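Local coordinates for protein glutathione synthetase-like effector 30 (Gpa-GSS30-apo) (PDB 5OET) that probably serves a plant-parasitic nematode as a secreted effector, built on the fold of glutathione synthetase, the ligase that joins glycine to gamma-glutamylcysteine at the expense of ATP, at residues 102-107 / 475-480; 112-117 / 353-358; 116-119 / 124-127; 291-296 / 327-332. All blocks are in the same frame, centred on the assembly; numbering follows the deposited sequence.

Contact 1 (102-107 / 475-480)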
loop_
_atom_site.group_PDB
_atom_site.type_symbol
_atom_site.label_atom_id
_atom_site.label_comp_id
_atom_site.label_asym_id
_atom_site.label_seq_id
_atom_site.Cartn_x
_atom_site.Cartn_y
_atom_site.Cartn_z
ATOM N N GLN A 102 -23.984 -4.502 -16.463
ATOM C CA GLN A 102 -23.788 -4.000 -17.810
ATOM C C GLN A 102 -24.761 -2.845 -18.096
ATOM O O GLN A 102 -24.386 -1.857 -18.691
ATOM C CB GLN A 102 -23.905 -5.135 -18.844
ATOM C CG GLN A 102 -23.160 -4.908 -20.153
ATOM C CD GLN A 102 -21.718 -4.443 -19.949
ATOM O OE1 GLN A 102 -21.266 -3.503 -20.617
ATOM N NE2 GLN A 102 -21.005 -5.060 -18.989
ATOM N N GLN A 103 -25.993 -2.951 -17.626
ATOM C CA GLN A 103 -26.970 -1.880 -17.758
ATOM C C GLN A 103 -26.484 -0.591 -17.072
ATOM O O GLN A 103 -26.668 0.511 -17.630
ATOM C CB GLN A 103 -28.321 -2.324 -17.184
ATOM C CG GLN A 103 -29.514 -1.489 -17.590
ATOM C CD GLN A 103 -30.761 -1.808 -16.782
ATOM O OE1 GLN A 103 -30.923 -2.917 -16.246
ATOM N NE2 GLN A 103 -31.668 -0.833 -16.702
ATOM N N ALA A 104 -25.868 -0.707 -15.894
ATOM C CA ALA A 104 -25.326 0.468 -15.194
ATOM C C ALA A 104 -24.085 1.082 -15.875
ATOM O O ALA A 104 -23.948 2.304 -15.990
ATOM C CB ALA A 104 -24.983 0.116 -13.760
ATOM N N VAL A 105 -23.168 0.220 -16.288
ATOM C CA VAL A 105 -21.992 0.643 -17.025
ATOM C C VAL A 105 -22.388 1.329 -18.321
ATOM O O VAL A 105 -21.838 2.362 -18.625
ATOM C CB VAL A 105 -21.052 -0.548 -17.305
ATOM C CG1 VAL A 105 -20.031 -0.226 -18.394
ATOM C CG2 VAL A 105 -20.361 -0.958 -16.011
ATOM N N ASP A 106 -23.340 0.762 -19.059
ATOM C CA ASP A 106 -23.729 1.281 -20.375
ATOM C C ASP A 106 -24.405 2.657 -20.348
ATOM O O ASP A 106 -24.293 3.410 -21.311
ATOM C CB ASP A 106 -24.663 0.291 -21.109
ATOM C CG ASP A 106 -23.945 -0.980 -21.591
ATOM O OD1 ASP A 106 -22.709 -0.922 -21.840
ATOM O OD2 ASP A 106 -24.623 -2.042 -21.711
ATOM N N VAL A 107 -25.114 2.974 -19.266
ATOM C CA VAL A 107 -25.895 4.212 -19.198
ATOM C C VAL A 107 -25.063 5.412 -18.698
ATOM O O VAL A 107 -25.527 6.567 -18.742
ATOM C CB VAL A 107 -27.186 4.005 -18.366
ATOM C CG1 VAL A 107 -26.918 4.007 -16.862
ATOM C CG2 VAL A 107 -28.235 5.033 -18.740
ATOM N N LEU A 475 -23.939 -0.573 -6.080
ATOM C CA LEU A 475 -23.004 -0.439 -7.206
ATOM C C LEU A 475 -22.793 1.016 -7.585
ATOM O O LEU A 475 -23.742 1.700 -7.886
ATOM C CB LEU A 475 -23.592 -1.162 -8.411
ATOM C CG LEU A 475 -22.831 -1.189 -9.725
ATOM C CD1 LEU A 475 -21.565 -2.030 -9.614
ATOM C CD2 LEU A 475 -23.763 -1.725 -10.802
ATOM N N GLY A 476 -21.549 1.477 -7.585
ATOM C CA GLY A 476 -21.209 2.840 -8.018
ATOM C C GLY A 476 -20.471 2.805 -9.341
ATOM O O GLY A 476 -19.443 2.146 -9.449
ATOM N N ILE A 477 -20.988 3.491 -10.351
ATOM C CA ILE A 477 -20.301 3.575 -11.626
ATOM C C ILE A 477 -19.641 4.944 -11.781
ATOM O O ILE A 477 -20.332 5.964 -11.758
ATOM C CB ILE A 477 -21.275 3.369 -12.792
ATOM C CG1 ILE A 477 -21.973 2.009 -12.691
ATOM C CG2 ILE A 477 -20.545 3.509 -14.120
ATOM C CD1 ILE A 477 -21.054 0.806 -12.727
ATOM N N PHE A 478 -18.325 4.948 -11.976
ATOM C CA PHE A 478 -17.563 6.163 -12.274
ATOM C C PHE A 478 -17.494 6.504 -13.757
ATOM O O PHE A 478 -17.316 5.627 -14.579
ATOM C CB PHE A 478 -16.118 6.004 -11.803
ATOM C CG PHE A 478 -15.971 5.906 -10.326
ATOM C CD1 PHE A 478 -15.845 7.049 -9.554
ATOM C CD2 PHE A 478 -15.935 4.669 -9.704
ATOM C CE1 PHE A 478 -15.686 6.972 -8.185
ATOM C CE2 PHE A 478 -15.793 4.579 -8.325
ATOM C CZ PHE A 478 -15.662 5.732 -7.560
ATOM N N GLY A 479 -17.578 7.791 -14.075
ATOM C CA GLY A 479 -17.229 8.306 -15.407
ATOM C C GLY A 479 -16.890 9.793 -15.388
ATOM O O GLY A 479 -17.448 10.548 -14.590
ATOM N N CYS A 480 -15.978 10.212 -16.263
ATOM C CA CYS A 480 -15.615 11.629 -16.365
ATOM C C CYS A 480 -15.763 12.184 -17.761
ATOM O O CYS A 480 -15.593 11.486 -18.739
ATOM C CB CYS A 480 -14.177 11.904 -15.917
ATOM S SG CYS A 480 -13.752 11.332 -14.278
#

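Contact 2 (112-117 / 353-358)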
loop_
_atom_site.group_PDB
_atom_site.type_symbol
_atom_site.label_atom_id
_atom_site.label_comp_id
_atom_site.label_asym_id
_atom_site.label_seq_id
_atom_site.Cartn_x
_atom_site.Cartn_y
_atom_site.Cartn_z
ATOM N N LEU A 112 -23.737 11.206 -17.665
ATOM C CA LEU A 112 -22.871 12.390 -17.691
ATOM C C LEU A 112 -23.428 13.452 -18.640
ATOM O O LEU A 112 -23.534 14.612 -18.276
ATOM C CB LEU A 112 -21.445 12.021 -18.095
ATOM C CG LEU A 112 -20.660 11.078 -17.183
ATOM C CD1 LEU A 112 -19.327 10.689 -17.806
ATOM C CD2 LEU A 112 -20.445 11.728 -15.838
ATOM N N LEU A 113 -23.814 13.053 -19.840
ATOM C CA LEU A 113 -24.345 14.012 -20.801
ATOM C C LEU A 113 -25.568 14.772 -20.311
ATOM O O LEU A 113 -25.683 15.939 -20.569
ATOM C CB LEU A 113 -24.642 13.345 -22.156
ATOM C CG LEU A 113 -23.451 12.996 -23.054
ATOM C CD1 LEU A 113 -23.944 12.537 -24.415
ATOM C CD2 LEU A 113 -22.502 14.182 -23.206
ATOM N N LEU A 114 -26.474 14.119 -19.590
ATOM C CA LEU A 114 -27.675 14.801 -19.065
ATOM C C LEU A 114 -27.343 15.872 -18.015
ATOM O O LEU A 114 -27.860 16.965 -18.067
ATOM C CB LEU A 114 -28.636 13.781 -18.467
ATOM C CG LEU A 114 -29.802 14.312 -17.641
ATOM C CD1 LEU A 114 -30.690 15.197 -18.489
ATOM C CD2 LEU A 114 -30.612 13.175 -17.052
ATOM N N TYR A 115 -26.509 15.536 -17.038
ATOM C CA TYR A 115 -26.163 16.473 -15.984
ATOM C C TYR A 115 -25.218 17.568 -16.480
ATOM O O TYR A 115 -25.282 18.699 -16.000
ATOM C CB TYR A 115 -25.564 15.737 -14.783
ATOM C CG TYR A 115 -26.609 15.038 -13.975
ATOM C CD1 TYR A 115 -27.343 15.718 -13.030
ATOM C CD2 TYR A 115 -26.882 13.699 -14.181
ATOM C CE1 TYR A 115 -28.325 15.079 -12.298
ATOM C CE2 TYR A 115 -27.863 13.042 -13.460
ATOM C CZ TYR A 115 -28.580 13.733 -12.520
ATOM O OH TYR A 115 -29.540 13.057 -11.823
ATOM N N PHE A 116 -24.357 17.246 -17.444
ATOM C CA PHE A 116 -23.507 18.251 -18.065
ATOM C C PHE A 116 -24.330 19.319 -18.766
ATOM O O PHE A 116 -24.111 20.488 -18.557
ATOM C CB PHE A 116 -22.532 17.607 -19.050
ATOM C CG PHE A 116 -21.690 18.601 -19.790
ATOM C CD1 PHE A 116 -20.871 19.463 -19.089
ATOM C CD2 PHE A 116 -21.739 18.699 -21.176
ATOM C CE1 PHE A 116 -20.107 20.408 -19.754
ATOM C CE2 PHE A 116 -20.964 19.619 -21.848
ATOM C CZ PHE A 116 -20.150 20.481 -21.136
ATOM N N ARG A 117 -25.283 18.896 -19.582
ATOM C CA ARG A 117 -26.146 19.796 -20.363
ATOM C C ARG A 117 -27.135 20.583 -19.516
ATOM O O ARG A 117 -27.418 21.741 -19.805
ATOM C CB ARG A 117 -26.892 19.004 -21.423
ATOM C CG ARG A 117 -25.978 18.486 -22.512
ATOM C CD ARG A 117 -26.695 17.538 -23.472
ATOM N NE ARG A 117 -25.753 16.847 -24.346
ATOM C CZ ARG A 117 -26.079 15.978 -25.306
ATOM N NH1 ARG A 117 -27.350 15.662 -25.548
ATOM N NH2 ARG A 117 -25.115 15.411 -26.037
ATOM N N GLN A 353 -34.929 14.298 -8.493
ATOM C CA GLN A 353 -36.369 14.085 -8.437
ATOM C C GLN A 353 -37.074 14.800 -9.585
ATOM O O GLN A 353 -38.005 14.250 -10.162
ATOM C CB GLN A 353 -36.921 14.527 -7.071
ATOM C CG GLN A 353 -38.419 14.339 -6.865
ATOM C CD GLN A 353 -39.207 15.632 -6.939
ATOM O OE1 GLN A 353 -38.832 16.633 -6.334
ATOM N NE2 GLN A 353 -40.308 15.617 -7.679
ATOM N N VAL A 354 -36.630 16.009 -9.926
ATOM C CA VAL A 354 -37.187 16.736 -11.083
ATOM C C VAL A 354 -36.956 15.994 -12.404
ATOM O O VAL A 354 -37.810 16.039 -13.264
ATOM C CB VAL A 354 -36.698 18.212 -11.153
ATOM C CG1 VAL A 354 -37.073 18.877 -12.484
ATOM C CG2 VAL A 354 -37.278 19.029 -9.999
ATOM N N PHE A 355 -35.840 15.290 -12.558
ATOM C CA PHE A 355 -35.596 14.515 -13.790
ATOM C C PHE A 355 -36.519 13.304 -13.984
ATOM O O PHE A 355 -36.573 12.764 -15.077
ATOM C CB PHE A 355 -34.127 14.056 -13.892
ATOM C CG PHE A 355 -33.177 15.151 -14.314
ATOM C CD1 PHE A 355 -33.426 15.913 -15.439
ATOM C CD2 PHE A 355 -32.038 15.412 -13.593
ATOM C CE1 PHE A 355 -32.559 16.906 -15.821
ATOM C CE2 PHE A 355 -31.159 16.411 -13.980
ATOM C CZ PHE A 355 -31.418 17.158 -15.092
ATOM N N THR A 356 -37.218 12.877 -12.928
ATOM C CA THR A 356 -38.192 11.781 -13.007
ATOM C C THR A 356 -39.562 12.191 -13.527
ATOM O O THR A 356 -40.371 11.333 -13.834
ATOM C CB THR A 356 -38.365 11.055 -11.648
ATOM O OG1 THR A 356 -39.046 11.895 -10.697
ATOM C CG2 THR A 356 -37.009 10.610 -11.109
ATOM N N LYS A 357 -39.816 13.492 -13.612
ATOM C CA LYS A 357 -41.033 14.018 -14.213
ATOM C C LYS A 357 -40.968 13.876 -15.739
ATOM O O LYS A 357 -39.875 13.957 -16.312
ATOM C CB LYS A 357 -41.228 15.495 -13.834
ATOM C CG LYS A 357 -41.555 15.722 -12.365
ATOM C CD LYS A 357 -42.212 17.081 -12.107
ATOM C CE LYS A 357 -41.189 18.195 -11.922
ATOM N NZ LYS A 357 -41.755 19.545 -12.238
ATOM N N PRO A 358 -42.133 13.682 -16.402
ATOM C CA PRO A 358 -42.191 13.513 -17.868
ATOM C C PRO A 358 -41.574 14.676 -18.661
ATOM O O PRO A 358 -41.736 15.835 -18.276
ATOM C CB PRO A 358 -43.695 13.445 -18.148
ATOM C CG PRO A 358 -44.322 14.153 -16.992
ATOM C CD PRO A 358 -43.487 13.734 -15.821
#

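Contact 3 (116-119 / 124-127)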
loop_
_atom_site.group_PDB
_atom_site.type_symbol
_atom_site.label_atom_id
_atom_site.label_comp_id
_atom_site.label_asym_id
_atom_site.label_seq_id
_atom_site.Cartn_x
_atom_site.Cartn_y
_atom_site.Cartn_z
ATOM N N PHE A 116 -24.357 17.246 -17.444
ATOM C CA PHE A 116 -23.507 18.251 -18.065
ATOM C C PHE A 116 -24.330 19.319 -18.766
ATOM O O PHE A 116 -24.111 20.488 -18.557
ATOM C CB PHE A 116 -22.532 17.607 -19.050
ATOM C CG PHE A 116 -21.690 18.601 -19.790
ATOM C CD1 PHE A 116 -20.871 19.463 -19.089
ATOM C CD2 PHE A 116 -21.739 18.699 -21.176
ATOM C CE1 PHE A 116 -20.107 20.408 -19.754
ATOM C CE2 PHE A 116 -20.964 19.619 -21.848
ATOM C CZ PHE A 116 -20.150 20.481 -21.136
ATOM N N ARG A 117 -25.283 18.896 -19.582
ATOM C CA ARG A 117 -26.146 19.796 -20.363
ATOM C C ARG A 117 -27.135 20.583 -19.516
ATOM O O ARG A 117 -27.418 21.741 -19.805
ATOM C CB ARG A 117 -26.892 19.004 -21.423
ATOM C CG ARG A 117 -25.978 18.486 -22.512
ATOM C CD ARG A 117 -26.695 17.538 -23.472
ATOM N NE ARG A 117 -25.753 16.847 -24.346
ATOM C CZ ARG A 117 -26.079 15.978 -25.306
ATOM N NH1 ARG A 117 -27.350 15.662 -25.548
ATOM N NH2 ARG A 117 -25.115 15.411 -26.037
ATOM N N ALA A 118 -27.664 19.955 -18.478
ATOM C CA ALA A 118 -28.432 20.673 -17.461
ATOM C C ALA A 118 -27.602 21.736 -16.743
ATOM O O ALA A 118 -28.113 22.790 -16.408
ATOM C CB ALA A 118 -28.985 19.703 -16.448
ATOM N N SER A 119 -26.329 21.438 -16.501
ATOM C CA SER A 119 -25.393 22.379 -15.874
ATOM C C SER A 119 -24.987 23.558 -16.761
ATOM O O SER A 119 -24.629 24.616 -16.252
ATOM C CB SER A 119 -24.154 21.632 -15.381
ATOM O OG SER A 119 -24.534 20.642 -14.440
ATOM N N PHE A 124 -32.561 26.903 -16.466
ATOM C CA PHE A 124 -33.287 25.663 -16.205
ATOM C C PHE A 124 -33.152 25.229 -14.753
ATOM O O PHE A 124 -34.152 24.885 -14.105
ATOM C CB PHE A 124 -32.844 24.516 -17.122
ATOM C CG PHE A 124 -33.504 23.211 -16.792
ATOM C CD1 PHE A 124 -34.862 23.026 -17.033
ATOM C CD2 PHE A 124 -32.788 22.185 -16.182
ATOM C CE1 PHE A 124 -35.492 21.828 -16.706
ATOM C CE2 PHE A 124 -33.410 20.984 -15.853
ATOM C CZ PHE A 124 -34.767 20.801 -16.118
ATOM N N LEU A 125 -31.915 25.235 -14.263
ATOM C CA LEU A 125 -31.618 24.855 -12.881
ATOM C C LEU A 125 -32.362 25.754 -11.901
ATOM O O LEU A 125 -33.016 25.250 -10.998
ATOM C CB LEU A 125 -30.111 24.905 -12.605
ATOM C CG LEU A 125 -29.183 23.937 -13.352
ATOM C CD1 LEU A 125 -27.786 23.938 -12.746
ATOM C CD2 LEU A 125 -29.742 22.530 -13.329
ATOM N N LYS A 126 -32.283 27.074 -12.106
ATOM C CA LYS A 126 -33.040 28.045 -11.297
ATOM C C LYS A 126 -34.534 27.760 -11.325
ATOM O O LYS A 126 -35.180 27.778 -10.286
ATOM C CB LYS A 126 -32.776 29.494 -11.743
ATOM C CG LYS A 126 -31.496 30.107 -11.165
ATOM C CD LYS A 126 -31.254 31.550 -11.631
ATOM C CE LYS A 126 -32.042 32.594 -10.841
ATOM N NZ LYS A 126 -33.209 33.184 -11.571
ATOM N N GLU A 127 -35.079 27.469 -12.505
ATOM C CA GLU A 127 -36.520 27.174 -12.631
ATOM C C GLU A 127 -36.922 25.927 -11.850
ATOM O O GLU A 127 -38.019 25.880 -11.317
ATOM C CB GLU A 127 -36.975 27.087 -14.100
ATOM C CG GLU A 127 -38.360 27.676 -14.314
ATOM C CD GLU A 127 -39.517 26.737 -13.950
ATOM O OE1 GLU A 127 -39.312 25.494 -13.927
ATOM O OE2 GLU A 127 -40.651 27.242 -13.707
#

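Contact 4 (291-296 / 327-332)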
loop_
_atom_site.group_PDB
_atom_site.type_symbol
_atom_site.label_atom_id
_atom_site.label_comp_id
_atom_site.label_asym_id
_atom_site.label_seq_id
_atom_site.Cartn_x
_atom_site.Cartn_y
_atom_site.Cartn_z
ATOM N N LEU A 291 -2.753 31.666 -2.423
ATOM C CA LEU A 291 -3.483 31.789 -3.691
ATOM C C LEU A 291 -4.023 33.205 -3.813
ATOM O O LEU A 291 -4.673 33.709 -2.906
ATOM C CB LEU A 291 -4.652 30.809 -3.779
ATOM C CG LEU A 291 -4.360 29.311 -3.719
ATOM C CD1 LEU A 291 -5.618 28.473 -3.592
ATOM C CD2 LEU A 291 -3.615 28.861 -4.953
ATOM N N LYS A 292 -3.702 33.863 -4.916
ATOM C CA LYS A 292 -4.384 35.087 -5.323
ATOM C C LYS A 292 -4.747 34.931 -6.786
ATOM O O LYS A 292 -4.358 33.951 -7.443
ATOM C CB LYS A 292 -3.581 36.374 -5.034
ATOM C CG LYS A 292 -2.060 36.307 -5.160
ATOM C CD LYS A 292 -1.590 36.326 -6.612
ATOM C CE LYS A 292 -0.070 36.331 -6.745
ATOM N NZ LYS A 292 0.583 37.629 -6.456
ATOM N N ARG A 293 -5.562 35.852 -7.268
ATOM C CA ARG A 293 -5.972 35.866 -8.649
ATOM C C ARG A 293 -5.237 37.015 -9.307
ATOM O O ARG A 293 -5.065 38.056 -8.692
ATOM C CB ARG A 293 -7.484 36.062 -8.724
ATOM C CG ARG A 293 -8.072 35.859 -10.110
ATOM C CD ARG A 293 -9.593 35.798 -10.049
ATOM N NE ARG A 293 -10.138 36.944 -9.305
ATOM C CZ ARG A 293 -11.411 37.107 -8.960
ATOM N NH1 ARG A 293 -12.353 36.232 -9.305
ATOM N NH2 ARG A 293 -11.747 38.172 -8.263
ATOM N N ASP A 294 -4.791 36.828 -10.544
ATOM C CA ASP A 294 -4.196 37.925 -11.301
ATOM C C ASP A 294 -5.272 38.957 -11.633
ATOM O O ASP A 294 -6.343 38.585 -12.085
ATOM C CB ASP A 294 -3.532 37.444 -12.598
ATOM C CG ASP A 294 -2.374 38.359 -13.044
ATOM O OD1 ASP A 294 -2.655 39.453 -13.614
ATOM O OD2 ASP A 294 -1.184 37.973 -12.810
ATOM N N PRO A 295 -4.992 40.256 -11.429
ATOM C CA PRO A 295 -5.997 41.264 -11.801
ATOM C C PRO A 295 -6.196 41.517 -13.318
ATOM O O PRO A 295 -7.153 42.191 -13.695
ATOM C CB PRO A 295 -5.478 42.547 -11.123
ATOM C CG PRO A 295 -4.221 42.187 -10.397
ATOM C CD PRO A 295 -3.746 40.892 -10.967
ATOM N N ASN A 296 -5.299 40.999 -14.159
ATOM C CA ASN A 296 -5.319 41.228 -15.612
ATOM C C ASN A 296 -5.745 40.002 -16.389
ATOM O O ASN A 296 -6.627 40.100 -17.220
ATOM C CB ASN A 296 -3.921 41.628 -16.089
ATOM C CG ASN A 296 -3.417 42.864 -15.410
ATOM O OD1 ASN A 296 -3.925 43.960 -15.635
ATOM N ND2 ASN A 296 -2.415 42.693 -14.571
ATOM N N ASN A 327 -13.013 29.894 -2.349
ATOM C CA ASN A 327 -13.622 28.931 -3.302
ATOM C C ASN A 327 -14.258 29.581 -4.539
ATOM O O ASN A 327 -14.141 29.047 -5.635
ATOM C CB ASN A 327 -14.665 28.002 -2.627
ATOM C CG ASN A 327 -14.151 26.581 -2.413
ATOM O OD1 ASN A 327 -13.913 25.821 -3.375
ATOM N ND2 ASN A 327 -14.001 26.206 -1.148
ATOM N N PHE A 328 -14.919 30.722 -4.368
ATOM C CA PHE A 328 -15.556 31.405 -5.504
ATOM C C PHE A 328 -14.604 32.375 -6.200
ATOM O O PHE A 328 -14.758 32.620 -7.397
ATOM C CB PHE A 328 -16.885 32.050 -5.086
ATOM C CG PHE A 328 -18.017 31.054 -4.964
ATOM C CD1 PHE A 328 -18.099 30.200 -3.858
ATOM C CD2 PHE A 328 -18.981 30.942 -5.962
ATOM C CE1 PHE A 328 -19.123 29.267 -3.750
ATOM C CE2 PHE A 328 -20.016 30.022 -5.853
ATOM C CZ PHE A 328 -20.089 29.184 -4.744
ATOM N N VAL A 329 -13.612 32.892 -5.474
ATOM C CA VAL A 329 -12.444 33.540 -6.101
ATOM C C VAL A 329 -11.698 32.546 -7.024
ATOM O O VAL A 329 -11.302 32.908 -8.130
ATOM C CB VAL A 329 -11.506 34.193 -5.044
ATOM C CG1 VAL A 329 -10.107 34.457 -5.592
ATOM C CG2 VAL A 329 -12.130 35.482 -4.523
ATOM N N ILE A 330 -11.529 31.303 -6.585
ATOM C CA ILE A 330 -11.017 30.236 -7.462
ATOM C C ILE A 330 -11.996 29.937 -8.615
ATOM O O ILE A 330 -11.579 29.740 -9.754
ATOM C CB ILE A 330 -10.751 28.929 -6.680
ATOM C CG1 ILE A 330 -9.629 29.126 -5.660
ATOM C CG2 ILE A 330 -10.393 27.783 -7.623
ATOM C CD1 ILE A 330 -9.669 28.119 -4.529
ATOM N N ASP A 331 -13.288 29.872 -8.307
ATOM C CA ASP A 331 -14.312 29.534 -9.302
ATOM C C ASP A 331 -14.416 30.569 -10.429
ATOM O O ASP A 331 -14.670 30.199 -11.577
ATOM C CB ASP A 331 -15.690 29.335 -8.639
ATOM C CG ASP A 331 -16.550 28.311 -9.376
ATOM O OD1 ASP A 331 -17.234 28.674 -10.358
ATOM O OD2 ASP A 331 -16.526 27.129 -8.967
ATOM N N HIS A 332 -14.216 31.847 -10.097
ATOM C CA HIS A 332 -14.213 32.934 -11.081
ATOM C C HIS A 332 -12.759 33.288 -11.450
ATOM O O HIS A 332 -12.244 34.352 -11.137
ATOM C CB HIS A 332 -15.002 34.136 -10.541
ATOM C CG HIS A 332 -15.583 35.004 -11.611
ATOM N ND1 HIS A 332 -15.667 36.380 -11.512
ATOM C CD2 HIS A 332 -16.170 34.678 -12.790
ATOM C CE1 HIS A 332 -16.301 36.857 -12.571
ATOM N NE2 HIS A 332 -16.588 35.848 -13.377
#

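Contact 1 (102-107 / 475-480)
A104 puts its one methyl over two strand side chains at once: CB lies 3.7 Å from L475 CD2 and 3.7 Å from I477 CG1. L475 and I477 are two apart on strand 469-484, so both face the helix. L475 arrives with CG anti to the backbone N (chi1 -180°), which carries its CD2 branch alongside the alanine methyl. I477 works with its ethyl arm, as CG1 meets A104 and CD1 runs on to V105 CG2 at 3.8 Å; the V105 and I477 side chains cross at about a right angle. Helix and strand axes pass 8.6 Å apart at their closest and are inclined by 23°, a helix lying nearly along a strand of the sheet beneath it. Y169 of strand 160-173 extends the same surface, touching both A104 and I477. The backbone bonds of L475 and I477 go to Y169 and A167, that of G476 to M499, and the disulfide C480-C164 ties this strand covalently to strand 160-173. Helix and strand therefore meet almost wholly through methyl and methylene groups, with I477 also near A104 O, so cohesion here rests on dispersion and burial while the strand's backbone pairing stays inside the sheet.

Contact 2 (112-117 / 353-358)
With chi1 at 169° L114 holds CG trans to its nitrogen, and F355 turns its ring back beside the backbone N (chi1 -77°), so that the two side chains run antiparallel alongside each other. The leucine ends up over one face of the F355 ring: CD2 stands 4.2 Å from the ring centroid, almost on the normal, a CH-pi contact. Its other methyl, CD1, reaches out over the same ring to F355 CE1 at 3.7 Å. Y115 comes to the rim instead. Its ring and that of F355 form a T-shaped pair, planes 84° apart and centroids 5.2 Å apart, in which F355 presents its edge to the face of Y115; the closest atoms are Y115 CE1 and F355 CE2 at 3.6 Å. One phenyl ring is thus held by two successive helix residues, flat against the leucine and edge-on to the tyrosine. F355 belongs to a type I turn from V354 to K357. Beside that turn Q353 O accepts from both T356 OG1 (2.6 Å) and T356 N (3.2 Å), the hydroxyl lying in the carbonyl plane on a lone pair. In the fold, the contact joins the region of helix 349-354 to helix 98-119. F364 and F365 also cover L114, Y115 meets H347 and rests on F163 and Q165 of strand 160-173, and L112 and F116 pack against L481 of strand 469-484.

Contact 3 (116-119 / 124-127)
S119 OG is held by two partners, the carbonyl O of Y115 one turn back in the same helix and OG of S346, while the backbone of S119 meets the leucine of the next helix: L125 CD1 lies 4.2 Å from S119 CA. The main touch is one residue earlier. L125 leans its branch point on the helix carbonyl of A118, with CG 3.4 Å and CD2 3.5 Å from A118 O. A chi1 of -65° sets CG opposite the carbonyl carbon of L125, and the branch point then faces A118 O; A118 CB completes the contact at 4.3 Å from L125 CD2. The two segments flank the short corner between helices 98-119 and 122-127, and their CA atoms come nearest at A118 and L125, 7.0 Å apart. Outside partners close around it: I342 and L345 of helix 342-345 pack on L125, M351 touches both F124 and L125, and F355 covers A118. Further out, F124 meets F364 edge-to-face, and R117 NH1 bonds to F364 O. Across the corner the touch is thus an aliphatic branch resting on a backbone carbonyl and on a methyl, whereas the serine hydroxyl is satisfied within its own helix and by S346, on neither count by helix 122-127.

Contact 4 (291-296 / 327-332)
Strand 291-293, which pairs with strand 300-302 in a mixed sheet, here meets the C-terminal end of helix 325-331, where H332 is the first residue to leave helical geometry. R293 spans the gap. Its chain leaves with CG anti to the backbone N and then bends at chi3 (51°), delivering NH1 to H332 O at 2.6 Å with an N-H...O angle of 155°; the donor comes in tilted somewhat from the carbonyl plane. The oxygen sits at the edge of the guanidinium, near its plane, and V329 CG1 lies over one face; further back, R293 CB and V329 CG1 are 4.4 Å apart. NH1 also approaches H332 CB at 3.6 Å, the guanidinium and imidazole planes being 73° apart, and the imidazole's own NE2 is spent on G155 O. At the start of the strand an apolar touch joins L291 CD1 to I330 CD1 at 4.2 Å, with L302 and L300 of strand 300-302 beside L291 and I330 respectively. Beyond the strand, D294 OD1 accepts from N296 N at 3.1 Å, an Asx turn. R157 NH2 adds a weak bond to the same H332 O, and the two guanidinium groups lie close; the shared carbonyl would probably ease that proximity, and positive charge at a helix C-terminus is probably favourable.

Helix 98-119 opens three of the four contacts in turn, first 1, then 2, then 3. Contact 3 closes at once, across the corner into helix 122-127. Contact 4 opens and closes later, at 291-296 and 327-332, tying the end of a second sheet to its helix about 24 Å, centre to centre, from contact 3. The chain then returns to helix 98-119 at 353-358, closing contact 2 round contact 4; contact 3 starts from the same part of the helix, sharing F116 and R117. Finally, at 475-480, contact 1 encloses all the others. F355 also touches F124, and L112 meets G479 and C480, so contacts 1, 2 and 3 form one continuous line along the helix, with contact 4 standing apart.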